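Local coordinates for protein probable 2-phosphosulfolactate phosphatase (Clostridium acetobutylicum, PDB 1VR0) that probably hydrolyses (2R)-O-phospho-3-sulfolactate to (2R)-3-sulfolactate and phosphate as a magnesium-dependent phosphatase of the ComB family, at residues T43-T48 with I132-N137; V36-L40 with D166-S171; A127-L131 with K144-N150; K55-P59 with Y241-L247. All coordinates share one frame. Residue numbers count along the deposited sequence, not the author numbering.

Contact 1: residues T43-T48 with I132-N137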
loop_
_atom_site.group_PDB
_atom_site.type_symbol
_atom_site.label_atom_id
_atom_site.label_comp_id
_atom_site.label_asym_id
_atom_site.label_seq_id
_atom_site.Cartn_x
_atom_site.Cartn_y
_atom_site.Cartn_z
ATOM N N THR A 43 6.264 -15.484 10.671
ATOM C CA THR A 43 5.087 -16.320 10.585
ATOM C C THR A 43 5.399 -17.674 9.991
ATOM O O THR A 43 4.633 -18.612 10.194
ATOM C CB THR A 43 3.932 -15.686 9.823
ATOM O OG1 THR A 43 4.353 -15.270 8.522
ATOM C CG2 THR A 43 3.426 -14.512 10.592
ATOM N N SER A 44 6.514 -17.786 9.267
ATOM C CA SER A 44 7.000 -19.094 8.825
ATOM C C SER A 44 7.550 -19.878 10.015
ATOM O O SER A 44 7.376 -21.098 10.081
ATOM C CB SER A 44 8.057 -18.943 7.737
ATOM O OG SER A 44 7.445 -18.366 6.601
ATOM N N VAL A 45 8.188 -19.166 10.944
ATOM C CA VAL A 45 8.652 -19.775 12.178
ATOM C C VAL A 45 7.452 -20.237 13.034
ATOM O O VAL A 45 7.337 -21.393 13.406
ATOM C CB VAL A 45 9.543 -18.823 12.996
ATOM C CG1 VAL A 45 9.625 -19.288 14.396
ATOM C CG2 VAL A 45 10.949 -18.708 12.378
ATOM N N ILE A 46 6.553 -19.338 13.334
ATOM C CA ILE A 46 5.419 -19.688 14.166
ATOM C C ILE A 46 4.677 -20.919 13.607
ATOM O O ILE A 46 4.376 -21.856 14.347
ATOM C CB ILE A 46 4.466 -18.514 14.326
ATOM C CG1 ILE A 46 5.132 -17.439 15.178
ATOM C CG2 ILE A 46 3.163 -18.958 14.977
ATOM C CD1 ILE A 46 4.708 -16.055 14.830
ATOM N N THR A 47 4.395 -20.887 12.310
ATOM C CA THR A 47 3.695 -21.945 11.634
ATOM C C THR A 47 4.439 -23.289 11.754
ATOM O O THR A 47 3.841 -24.319 12.038
ATOM C CB THR A 47 3.530 -21.578 10.144
ATOM O OG1 THR A 47 2.686 -20.429 10.034
ATOM C CG2 THR A 47 2.885 -22.730 9.366
ATOM N N THR A 48 5.750 -23.256 11.533
ATOM C CA THR A 48 6.562 -24.441 11.576
ATOM C C THR A 48 6.633 -25.012 13.015
ATOM O O THR A 48 6.419 -26.216 13.249
ATOM C CB THR A 48 7.964 -24.130 11.011
ATOM O OG1 THR A 48 7.844 -23.765 9.633
ATOM C CG2 THR A 48 8.905 -25.326 11.129
ATOM N N ILE A 132 -2.537 -16.827 11.706
ATOM C CA ILE A 132 -1.142 -16.665 11.338
ATOM C C ILE A 132 -0.941 -17.343 10.013
ATOM O O ILE A 132 -1.201 -18.524 9.896
ATOM C CB ILE A 132 -0.197 -17.299 12.363
ATOM C CG1 ILE A 132 -0.424 -16.685 13.757
ATOM C CG2 ILE A 132 1.219 -17.127 11.905
ATOM C CD1 ILE A 132 -0.360 -15.145 13.811
ATOM N N GLY A 133 -0.481 -16.587 9.019
ATOM C CA GLY A 133 -0.354 -17.107 7.674
ATOM C C GLY A 133 1.022 -16.970 7.079
ATOM O O GLY A 133 1.818 -16.117 7.467
ATOM N N SER A 134 1.295 -17.842 6.120
ATOM C CA SER A 134 2.599 -17.913 5.468
ATOM C C SER A 134 2.370 -18.670 4.191
ATOM O O SER A 134 1.275 -19.233 3.979
ATOM C CB SER A 134 3.584 -18.672 6.362
ATOM O OG SER A 134 3.170 -20.030 6.599
ATOM N N VAL A 135 3.398 -18.759 3.362
ATOM C CA VAL A 135 3.308 -19.630 2.175
ATOM C C VAL A 135 3.069 -21.075 2.580
ATOM O O VAL A 135 2.319 -21.807 1.927
ATOM C CB VAL A 135 4.582 -19.527 1.272
ATOM C CG1 VAL A 135 4.439 -20.359 0.001
ATOM C CG2 VAL A 135 4.814 -18.109 0.882
ATOM N N LEU A 136 3.717 -21.475 3.662
ATOM C CA LEU A 136 3.698 -22.871 4.111
ATOM C C LEU A 136 2.301 -23.362 4.440
ATOM O O LEU A 136 2.009 -24.519 4.207
ATOM C CB LEU A 136 4.560 -23.025 5.360
ATOM C CG LEU A 136 6.021 -22.628 5.252
ATOM C CD1 LEU A 136 6.584 -22.386 6.649
ATOM C CD2 LEU A 136 6.773 -23.701 4.498
ATOM N N ASN A 137 1.455 -22.498 5.010
ATOM C CA ASN A 137 0.081 -22.888 5.353
ATOM C C ASN A 137 -1.008 -22.093 4.627
ATOM O O ASN A 137 -2.150 -22.030 5.083
ATOM C CB ASN A 137 -0.130 -22.860 6.874
ATOM C CG ASN A 137 -0.173 -21.464 7.447
ATOM O OD1 ASN A 137 0.213 -20.509 6.794
ATOM N ND2 ASN A 137 -0.655 -21.343 8.672
HETATM O O HOH W 1 6.156 -19.106 4.236
#
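Two hydroxyls of helix 42-51 supply most of the polar links. T43 OG1 donates to the carbonyl G133 O at 2.9 Å and itself accepts from the backbone N of D38. S44 OG is hydrogen-bonded to M39 O and also takes a bond from a water at 2.8 Å; the same water accepts a weak bond from V135 N at 2.9 Å. T47 OG1 turns back on its own helix, donating to T43 O at 2.7 Å, and receives a weak bond from S134 OG at 3.5 Å, whose hydrogen is also within reach of N137 OD1. This helix follows strand 33-37, crossing the C-terminal end of the adjacent parallel strand 129-133 just where that strand opens into a loop. The turn there is tied by N137, whose ND2 donates to I132 O at 3.1 Å and also bonds L237 O. The apolar contacts are T43 CG2 and I46 CG2 with I132 CG2 at 3.7 and 4.1 Å, and L136 CD1 with S44 CB at 3.9 Å.

Contact 2: residues V36-L40 with D166-S171. With MG (magnesium ion), chain D; 3SL ((2R)-3-sulfolactic acid), chain E.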
loop_
_atom_site.group_PDB
_atom_site.type_symbol
_atom_site.label_atom_id
_atom_site.label_comp_id
_atom_site.label_asym_id
_atom_site.label_seq_id
_atom_site.Cartn_x
_atom_site.Cartn_y
_atom_site.Cartn_z
ATOM N N VAL A 36 -2.260 -12.415 9.670
ATOM C CA VAL A 36 -0.984 -11.739 9.779
ATOM C C VAL A 36 0.081 -12.490 8.969
ATOM O O VAL A 36 0.223 -13.722 9.073
ATOM C CB VAL A 36 -0.563 -11.577 11.226
ATOM C CG1 VAL A 36 0.775 -10.904 11.285
ATOM C CG2 VAL A 36 -1.601 -10.764 12.002
ATOM N N ILE A 37 0.831 -11.740 8.166
ATOM C CA ILE A 37 1.885 -12.312 7.328
ATOM C C ILE A 37 3.244 -11.645 7.545
ATOM O O ILE A 37 3.389 -10.439 7.409
ATOM C CB ILE A 37 1.458 -12.276 5.852
ATOM C CG1 ILE A 37 0.256 -13.214 5.672
ATOM C CG2 ILE A 37 2.552 -12.762 4.943
ATOM C CD1 ILE A 37 -0.487 -12.983 4.397
ATOM N N ASP A 38 4.228 -12.453 7.918
ATOM C CA ASP A 38 5.644 -12.032 7.918
ATOM C C ASP A 38 6.448 -13.248 7.417
ATOM O O ASP A 38 7.083 -13.951 8.197
ATOM C CB ASP A 38 6.083 -11.597 9.330
ATOM C CG ASP A 38 7.461 -10.965 9.355
ATOM O OD1 ASP A 38 7.747 -10.146 8.475
ATOM O OD2 ASP A 38 8.288 -11.246 10.255
HETATM N N MSE A 39 6.403 -13.524 6.119
HETATM C CA MSE A 39 6.856 -14.839 5.636
HETATM C C MSE A 39 8.361 -15.055 5.750
HETATM O O MSE A 39 8.834 -16.212 5.823
HETATM C CB MSE A 39 6.392 -15.107 4.204
HETATM C CG MSE A 39 6.871 -14.088 3.221
HETATM SE SE MSE A 39 6.974 -14.757 1.362
HETATM C CE MSE A 39 8.066 -16.356 1.665
ATOM N N LEU A 40 9.111 -13.959 5.767
ATOM C CA LEU A 40 10.561 -14.056 5.914
ATOM C C LEU A 40 10.931 -13.260 7.126
ATOM O O LEU A 40 11.418 -12.121 6.971
ATOM C CB LEU A 40 11.278 -13.493 4.679
ATOM C CG LEU A 40 11.172 -14.426 3.472
ATOM C CD1 LEU A 40 11.714 -13.785 2.173
ATOM C CD2 LEU A 40 11.858 -15.741 3.721
ATOM N N ASP A 166 7.638 -9.528 -0.407
ATOM C CA ASP A 166 7.446 -10.912 0.111
ATOM C C ASP A 166 6.064 -11.050 0.768
ATOM O O ASP A 166 5.278 -11.949 0.424
ATOM C CB ASP A 166 8.568 -11.336 1.098
ATOM C CG ASP A 166 8.853 -10.294 2.180
ATOM O OD1 ASP A 166 8.430 -9.126 2.072
ATOM O OD2 ASP A 166 9.527 -10.633 3.158
ATOM N N ASP A 167 5.740 -10.155 1.693
ATOM C CA ASP A 167 4.477 -10.288 2.399
ATOM C C ASP A 167 3.307 -10.060 1.429
ATOM O O ASP A 167 2.271 -10.656 1.560
ATOM C CB ASP A 167 4.414 -9.340 3.623
ATOM C CG ASP A 167 5.424 -9.734 4.719
ATOM O OD1 ASP A 167 5.748 -10.920 4.792
ATOM O OD2 ASP A 167 5.900 -8.890 5.500
ATOM N N PHE A 168 3.500 -9.204 0.442
ATOM C CA PHE A 168 2.452 -8.828 -0.479
ATOM C C PHE A 168 2.109 -9.985 -1.408
ATOM O O PHE A 168 0.927 -10.287 -1.618
ATOM C CB PHE A 168 2.913 -7.618 -1.280
ATOM C CG PHE A 168 1.819 -6.909 -2.076
ATOM C CD1 PHE A 168 0.839 -6.170 -1.434
ATOM C CD2 PHE A 168 1.833 -6.911 -3.470
ATOM C CE1 PHE A 168 -0.148 -5.491 -2.168
ATOM C CE2 PHE A 168 0.859 -6.233 -4.191
ATOM C CZ PHE A 168 -0.128 -5.514 -3.534
ATOM N N ILE A 169 3.124 -10.654 -1.964
ATOM C CA ILE A 169 2.844 -11.748 -2.883
ATOM C C ILE A 169 2.235 -12.920 -2.129
ATOM O O ILE A 169 1.387 -13.649 -2.650
ATOM C CB ILE A 169 4.087 -12.173 -3.697
ATOM C CG1 ILE A 169 3.675 -13.149 -4.820
ATOM C CG2 ILE A 169 5.171 -12.767 -2.831
ATOM C CD1 ILE A 169 4.734 -13.298 -5.953
ATOM N N CYS A 170 2.682 -13.105 -0.891
ATOM C CA CYS A 170 2.159 -14.157 -0.046
ATOM C C CYS A 170 0.694 -13.879 0.244
ATOM O O CYS A 170 -0.099 -14.793 0.205
ATOM C CB CYS A 170 2.947 -14.228 1.248
ATOM S SG CYS A 170 2.411 -15.611 2.289
ATOM N N SER A 171 0.340 -12.609 0.484
ATOM C CA SER A 171 -1.077 -12.224 0.595
ATOM C C SER A 171 -1.860 -12.624 -0.631
ATOM O O SER A 171 -2.945 -13.157 -0.539
ATOM C CB SER A 171 -1.247 -10.736 0.746
ATOM O OG SER A 171 -0.526 -10.230 1.852
HETATM MG MG MG D . 7.971 -9.037 6.643
HETATM O O11 3SL E . 15.391 -7.531 9.243
HETATM C C1 3SL E . 15.529 -8.765 9.124
HETATM O O12 3SL E . 16.394 -9.332 8.411
HETATM C C2 3SL E . 14.582 -9.602 9.899
HETATM O O2 3SL E . 13.304 -8.977 9.811
HETATM C C3 3SL E . 14.616 -10.999 9.312
HETATM S S 3SL E . 13.414 -11.961 9.935
HETATM O O3S 3SL E . 13.971 -12.837 10.981
HETATM O O1S 3SL E . 12.147 -11.230 10.276
HETATM O O2S 3SL E . 13.068 -12.943 8.900
HETATM O O HOH W 2 8.357 -11.261 5.476
HETATM O O HOH W 3 9.935 -8.554 5.212
#
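This is the magnesium site, built where the C-terminal end of strand 33-37 meets the start of helix 165-181. D38 OD1 binds the ion at 2.1 Å and D167 OD2 at 2.4 Å; two waters at 2.5 Å each and the carbonyl of G158 are the other ligands. The CA-to-CB bond of D38 points away from the helix, yet the carboxylate swings round to the ion, and D167 likewise brings its end inward from a sideways start. The second oxygen of D167 also works: M39 N donates to D167 OD1 at 3.0 Å, so one aspartate holds both the metal and the backbone of the loop after the strand. One of the metal waters stitches the layers further, donating to D167 OD1 and D166 OD2, each at 2.7 Å, and accepting from L40 N at 2.8 Å; D166 OD1 is hydrogen-bonded to S164 OG. Behind the ion the packing is apolar. I37 CG2 meets C170 SG at 3.9 Å, and the selenium of M39, a selenomethionine, lies 4.1 Å from C170 CB. D38 and L40 also line the sulfolactate pocket, where R41 and N95 hydrogen-bond the ligand. Acidic side chains gathered round a cation at the C-terminal ends of the parallel strands of a mixed sheet are a familiar layout for active sites in alpha/beta enzymes.

Contact 3: residues A127-L131 with K144-N150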
loop_
_atom_site.group_PDB
_atom_site.type_symbol
_atom_site.label_atom_id
_atom_site.label_comp_id
_atom_site.label_asym_id
_atom_site.label_seq_id
_atom_site.Cartn_x
_atom_site.Cartn_y
_atom_site.Cartn_z
ATOM N N ALA A 127 -9.276 -7.638 16.181
ATOM C CA ALA A 127 -9.954 -8.475 15.197
ATOM C C ALA A 127 -10.752 -9.536 15.917
ATOM O O ALA A 127 -10.423 -9.889 17.050
ATOM C CB ALA A 127 -8.943 -9.122 14.275
ATOM N N ARG A 128 -11.792 -10.063 15.270
ATOM C CA ARG A 128 -12.521 -11.185 15.844
ATOM C C ARG A 128 -11.642 -12.445 15.934
ATOM O O ARG A 128 -11.678 -13.166 16.934
ATOM C CB ARG A 128 -13.779 -11.496 15.048
ATOM C CG ARG A 128 -14.653 -12.579 15.702
ATOM C CD ARG A 128 -15.771 -12.986 14.807
ATOM N NE ARG A 128 -16.770 -11.936 14.683
ATOM C CZ ARG A 128 -17.757 -11.940 13.793
ATOM N NH1 ARG A 128 -17.881 -12.933 12.916
ATOM N NH2 ARG A 128 -18.611 -10.924 13.771
ATOM N N ASP A 129 -10.898 -12.725 14.862
ATOM C CA ASP A 129 -9.980 -13.858 14.828
ATOM C C ASP A 129 -8.698 -13.392 14.227
ATOM O O ASP A 129 -8.739 -12.821 13.151
ATOM C CB ASP A 129 -10.530 -14.975 13.949
ATOM C CG ASP A 129 -11.759 -15.633 14.545
ATOM O OD1 ASP A 129 -11.593 -16.358 15.538
ATOM O OD2 ASP A 129 -12.893 -15.428 14.021
ATOM N N ILE A 130 -7.574 -13.629 14.910
ATOM C CA ILE A 130 -6.253 -13.391 14.329
ATOM C C ILE A 130 -5.604 -14.711 13.887
ATOM O O ILE A 130 -5.226 -15.529 14.713
ATOM C CB ILE A 130 -5.273 -12.702 15.291
ATOM C CG1 ILE A 130 -5.789 -11.334 15.737
ATOM C CG2 ILE A 130 -3.885 -12.571 14.610
ATOM C CD1 ILE A 130 -6.546 -11.367 16.994
ATOM N N LEU A 131 -5.449 -14.887 12.587
ATOM C CA LEU A 131 -4.800 -16.066 12.019
ATOM C C LEU A 131 -3.364 -15.800 11.657
ATOM O O LEU A 131 -2.998 -14.693 11.312
ATOM C CB LEU A 131 -5.524 -16.505 10.746
ATOM C CG LEU A 131 -7.024 -16.766 10.884
ATOM C CD1 LEU A 131 -7.596 -17.214 9.538
ATOM C CD2 LEU A 131 -7.329 -17.817 11.971
ATOM N N LYS A 144 -9.615 -21.961 6.456
ATOM C CA LYS A 144 -10.095 -21.398 7.723
ATOM C C LYS A 144 -10.856 -20.073 7.547
ATOM O O LYS A 144 -11.880 -19.819 8.186
ATOM C CB LYS A 144 -8.934 -21.232 8.697
ATOM C CG LYS A 144 -9.314 -20.772 10.099
ATOM C CD LYS A 144 -10.125 -21.754 10.853
ATOM C CE LYS A 144 -10.539 -21.168 12.205
ATOM N NZ LYS A 144 -11.494 -22.084 12.949
ATOM N N ILE A 145 -10.375 -19.258 6.638
ATOM C CA ILE A 145 -11.050 -18.022 6.257
ATOM C C ILE A 145 -12.477 -18.255 5.816
ATOM O O ILE A 145 -13.388 -17.560 6.249
ATOM C CB ILE A 145 -10.258 -17.306 5.155
ATOM C CG1 ILE A 145 -9.042 -16.640 5.763
ATOM C CG2 ILE A 145 -11.108 -16.271 4.458
ATOM C CD1 ILE A 145 -7.994 -16.163 4.708
ATOM N N VAL A 146 -12.672 -19.241 4.959
ATOM C CA VAL A 146 -14.006 -19.570 4.455
ATOM C C VAL A 146 -14.897 -20.075 5.587
ATOM O O VAL A 146 -16.029 -19.647 5.710
ATOM C CB VAL A 146 -13.914 -20.615 3.330
ATOM C CG1 VAL A 146 -15.286 -21.133 2.907
ATOM C CG2 VAL A 146 -13.172 -20.024 2.146
ATOM N N GLU A 147 -14.370 -20.967 6.417
ATOM C CA GLU A 147 -15.119 -21.514 7.560
ATOM C C GLU A 147 -15.560 -20.393 8.491
ATOM O O GLU A 147 -16.683 -20.395 8.954
ATOM C CB GLU A 147 -14.261 -22.519 8.345
ATOM C CG GLU A 147 -15.016 -23.341 9.395
ATOM C CD GLU A 147 -14.458 -23.195 10.849
ATOM O OE1 GLU A 147 -13.284 -22.798 11.042
ATOM O OE2 GLU A 147 -15.206 -23.472 11.818
ATOM N N LEU A 148 -14.663 -19.435 8.754
ATOM C CA LEU A 148 -14.944 -18.347 9.689
ATOM C C LEU A 148 -16.024 -17.414 9.167
ATOM O O LEU A 148 -16.697 -16.724 9.944
ATOM C CB LEU A 148 -13.681 -17.559 9.977
ATOM C CG LEU A 148 -12.733 -18.171 10.984
ATOM C CD1 LEU A 148 -11.594 -17.259 11.122
ATOM C CD2 LEU A 148 -13.421 -18.422 12.334
ATOM N N ASN A 149 -16.166 -17.390 7.847
ATOM C CA ASN A 149 -17.293 -16.731 7.170
ATOM C C ASN A 149 -17.522 -15.259 7.556
ATOM O O ASN A 149 -18.674 -14.822 7.700
ATOM C CB ASN A 149 -18.581 -17.506 7.387
ATOM C CG ASN A 149 -19.662 -17.105 6.390
ATOM O OD1 ASN A 149 -19.362 -16.765 5.234
ATOM N ND2 ASN A 149 -20.896 -17.121 6.828
ATOM N N ASN A 150 -16.424 -14.522 7.703
ATOM C CA ASN A 150 -16.427 -13.150 8.145
ATOM C C ASN A 150 -15.555 -12.379 7.150
ATOM O O ASN A 150 -14.726 -12.979 6.453
ATOM C CB ASN A 150 -15.795 -13.117 9.541
ATOM C CG ASN A 150 -15.894 -11.767 10.236
ATOM O OD1 ASN A 150 -16.681 -10.912 9.864
ATOM N ND2 ASN A 150 -15.110 -11.604 11.294
HETATM O O HOH W 4 -13.706 -13.875 12.092
#
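L131, L148 and N150 carry most of this contact, which packs helix 138-148 against strand 129-133, the strand that leads into it. Strand and helix segments run almost antiparallel, at 171° with axes 11.1 Å apart, as in the first half of a beta-alpha-beta crossover; the chain then returns as parallel strand 152-156, with 33-37 between the two. L131 points at the helix, and its CD1 touches K144 CG at 4.0 Å, I145 CG1 at 4.1 Å and L148 CD1 at 4.3 Å. L148 also brings CD2 to 3.5 Å from D129 OD2, and its side chain packs on T33. The helix ends just after L148, at N149 with its positive phi, and N150 turns back toward the sheet, its ND2 bonding N31 O just ahead of strand 33-37. Over one face of the R128 guanidinium sits that same amide nitrogen, without a bond. A water joins the pieces instead, accepting from N150 ND2 at 2.8 Å and donating to D129 OD2 at 2.6 Å.

Contact 4: residues K55-P59 with Y241-L247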
loop_
_atom_site.group_PDB
_atom_site.type_symbol
_atom_site.label_atom_id
_atom_site.label_comp_id
_atom_site.label_asym_id
_atom_site.label_seq_id
_atom_site.Cartn_x
_atom_site.Cartn_y
_atom_site.Cartn_z
ATOM N N LYS A 55 3.847 -26.195 22.097
ATOM C CA LYS A 55 2.600 -26.022 22.840
ATOM C C LYS A 55 1.954 -24.685 22.581
ATOM O O LYS A 55 0.744 -24.596 22.380
ATOM C CB LYS A 55 2.819 -26.116 24.329
ATOM C CG LYS A 55 1.548 -25.800 25.116
ATOM C CD LYS A 55 1.559 -26.478 26.488
ATOM C CE LYS A 55 0.250 -26.243 27.207
ATOM N NZ LYS A 55 0.059 -27.299 28.197
ATOM N N ARG A 56 2.754 -23.634 22.657
ATOM C CA ARG A 56 2.261 -22.304 22.370
ATOM C C ARG A 56 3.392 -21.384 21.989
ATOM O O ARG A 56 4.531 -21.621 22.358
ATOM C CB ARG A 56 1.532 -21.737 23.592
ATOM C CG ARG A 56 2.447 -21.418 24.784
ATOM C CD ARG A 56 1.708 -20.609 25.842
ATOM N NE ARG A 56 0.721 -21.378 26.583
ATOM C CZ ARG A 56 1.016 -22.155 27.620
ATOM N NH1 ARG A 56 2.264 -22.287 28.046
ATOM N NH2 ARG A 56 0.054 -22.818 28.235
ATOM N N VAL A 57 3.059 -20.328 21.258
ATOM C CA VAL A 57 3.984 -19.239 21.006
ATOM C C VAL A 57 3.434 -17.993 21.680
ATOM O O VAL A 57 2.279 -17.668 21.495
ATOM C CB VAL A 57 4.147 -18.931 19.503
ATOM C CG1 VAL A 57 5.118 -17.793 19.332
ATOM C CG2 VAL A 57 4.624 -20.165 18.719
ATOM N N VAL A 58 4.277 -17.292 22.443
ATOM C CA VAL A 58 3.916 -16.028 23.070
ATOM C C VAL A 58 4.757 -14.905 22.430
ATOM O O VAL A 58 5.934 -14.764 22.749
ATOM C CB VAL A 58 4.221 -16.049 24.563
ATOM C CG1 VAL A 58 3.826 -14.707 25.202
ATOM C CG2 VAL A 58 3.560 -17.217 25.243
ATOM N N PRO A 59 4.157 -14.112 21.514
ATOM C CA PRO A 59 4.823 -12.985 20.902
ATOM C C PRO A 59 4.865 -11.752 21.809
ATOM O O PRO A 59 3.879 -11.387 22.417
ATOM C CB PRO A 59 3.955 -12.711 19.674
ATOM C CG PRO A 59 2.645 -13.121 20.043
ATOM C CD PRO A 59 2.790 -14.261 20.994
ATOM N N TYR A 241 -3.899 -16.422 17.193
ATOM C CA TYR A 241 -3.526 -15.584 18.337
ATOM C C TYR A 241 -4.787 -15.239 19.130
ATOM O O TYR A 241 -5.755 -14.754 18.581
ATOM C CB TYR A 241 -2.802 -14.311 17.845
ATOM C CG TYR A 241 -2.446 -13.289 18.911
ATOM C CD1 TYR A 241 -1.455 -13.539 19.832
ATOM C CD2 TYR A 241 -3.082 -12.056 18.968
ATOM C CE1 TYR A 241 -1.136 -12.625 20.794
ATOM C CE2 TYR A 241 -2.754 -11.123 19.936
ATOM C CZ TYR A 241 -1.784 -11.422 20.849
ATOM O OH TYR A 241 -1.440 -10.520 21.834
ATOM N N THR A 242 -4.760 -15.512 20.421
ATOM C CA THR A 242 -5.909 -15.364 21.289
ATOM C C THR A 242 -5.406 -15.069 22.678
ATOM O O THR A 242 -4.673 -15.878 23.203
ATOM C CB THR A 242 -6.717 -16.704 21.354
ATOM O OG1 THR A 242 -7.119 -17.105 20.033
ATOM C CG2 THR A 242 -7.951 -16.549 22.238
ATOM N N ASN A 243 -5.800 -13.937 23.262
ATOM C CA ASN A 243 -5.423 -13.590 24.619
ATOM C C ASN A 243 -3.921 -13.690 24.842
ATOM O O ASN A 243 -3.475 -14.332 25.777
ATOM C CB ASN A 243 -6.155 -14.482 25.630
ATOM C CG ASN A 243 -7.661 -14.369 25.537
ATOM O OD1 ASN A 243 -8.208 -13.293 25.347
ATOM N ND2 ASN A 243 -8.343 -15.491 25.707
ATOM N N GLY A 244 -3.137 -13.104 23.946
ATOM C CA GLY A 244 -1.673 -13.054 24.103
ATOM C C GLY A 244 -0.872 -14.305 23.774
ATOM O O GLY A 244 0.333 -14.339 23.979
ATOM N N GLU A 245 -1.533 -15.322 23.239
ATOM C CA GLU A 245 -0.920 -16.612 22.998
ATOM C C GLU A 245 -1.282 -17.078 21.633
ATOM O O GLU A 245 -2.388 -16.835 21.198
ATOM C CB GLU A 245 -1.533 -17.634 23.940
ATOM C CG GLU A 245 -0.711 -17.961 25.143
ATOM C CD GLU A 245 -1.401 -18.949 26.089
ATOM O OE1 GLU A 245 -2.464 -19.504 25.705
ATOM O OE2 GLU A 245 -0.859 -19.150 27.215
ATOM N N ILE A 246 -0.384 -17.820 20.995
ATOM C CA ILE A 246 -0.699 -18.502 19.747
ATOM C C ILE A 246 -0.659 -20.019 19.934
ATOM O O ILE A 246 0.359 -20.577 20.344
ATOM C CB ILE A 246 0.269 -18.149 18.647
ATOM C CG1 ILE A 246 0.371 -16.645 18.520
ATOM C CG2 ILE A 246 -0.166 -18.804 17.312
ATOM C CD1 ILE A 246 1.435 -16.173 17.486
ATOM N N LEU A 247 -1.781 -20.664 19.615
ATOM C CA LEU A 247 -1.901 -22.125 19.597
ATOM C C LEU A 247 -2.410 -22.628 18.211
ATOM O O LEU A 247 -3.070 -21.902 17.399
ATOM C CB LEU A 247 -2.876 -22.591 20.665
ATOM C CG LEU A 247 -2.919 -21.817 21.974
ATOM C CD1 LEU A 247 -4.231 -22.091 22.712
ATOM C CD2 LEU A 247 -1.761 -22.231 22.820
ATOM O OXT LEU A 247 -2.201 -23.817 17.907
#
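A single antiparallel bridge joins V57 to I246, and both of its backbone bonds are made: V57 N donates to I246 O at 2.9 Å, and I246 N to V57 O at 2.7 Å. The pair is therefore a hydrogen-bonded one, with CA atoms 4.9 Å apart. I246 O also receives a CA-H...O contact from R56 CA at 3.3 Å. Charge is balanced next to it, where R56 NE forms a salt bridge with E245 OE2 at 2.8 Å; that carboxylate oxygen has a weak second bond from Y73 OH, while R56 NH1 reaches T109 OG1, also weakly. Within the C-terminal hairpin, T242 N gives to E245 O at 2.8 Å and E245 N to T242 O at 3.2 Å, closing a type I' turn at N243 and G244. Y241 OH is hydrogen-bonded to E125 and K122, and its ring packs with CE1 3.9 Å from P59 CG. V57 CB and I246 CB meet at 4.0 Å. Strand 56-59 pairs on its other edge with strand 109-113, so this bridge connects the three-stranded parallel sheet to the edge strand of the large mixed sheet, with V57 and I246 resting on L50 of helix 42-51.

From the N terminus, strand 33-37 enters contact 2, helix 42-51 contact 1 and strand 56-59 contact 4 before any loop closes. The first half of strand 129-133 then opens contact 3, its end closes contact 1 against helix 42-51, and helix 138-148 soon closes contact 3. Helix 165-181 completes contact 2, so contacts 1 and 3 both lie within its span; the C-terminal hairpin finally completes contact 4, which encloses contact 3 and crosses contacts 1 and 2. Contact 1 also crosses contact 3. Hydrogen bonds between T43 and D38 and between S44 and M39 couple contact 1 to the metal site, strand pairing joins contact 3 to contacts 2 and 4, and I46 packs on I246 and V57 of contact 4, which joins the two sheets.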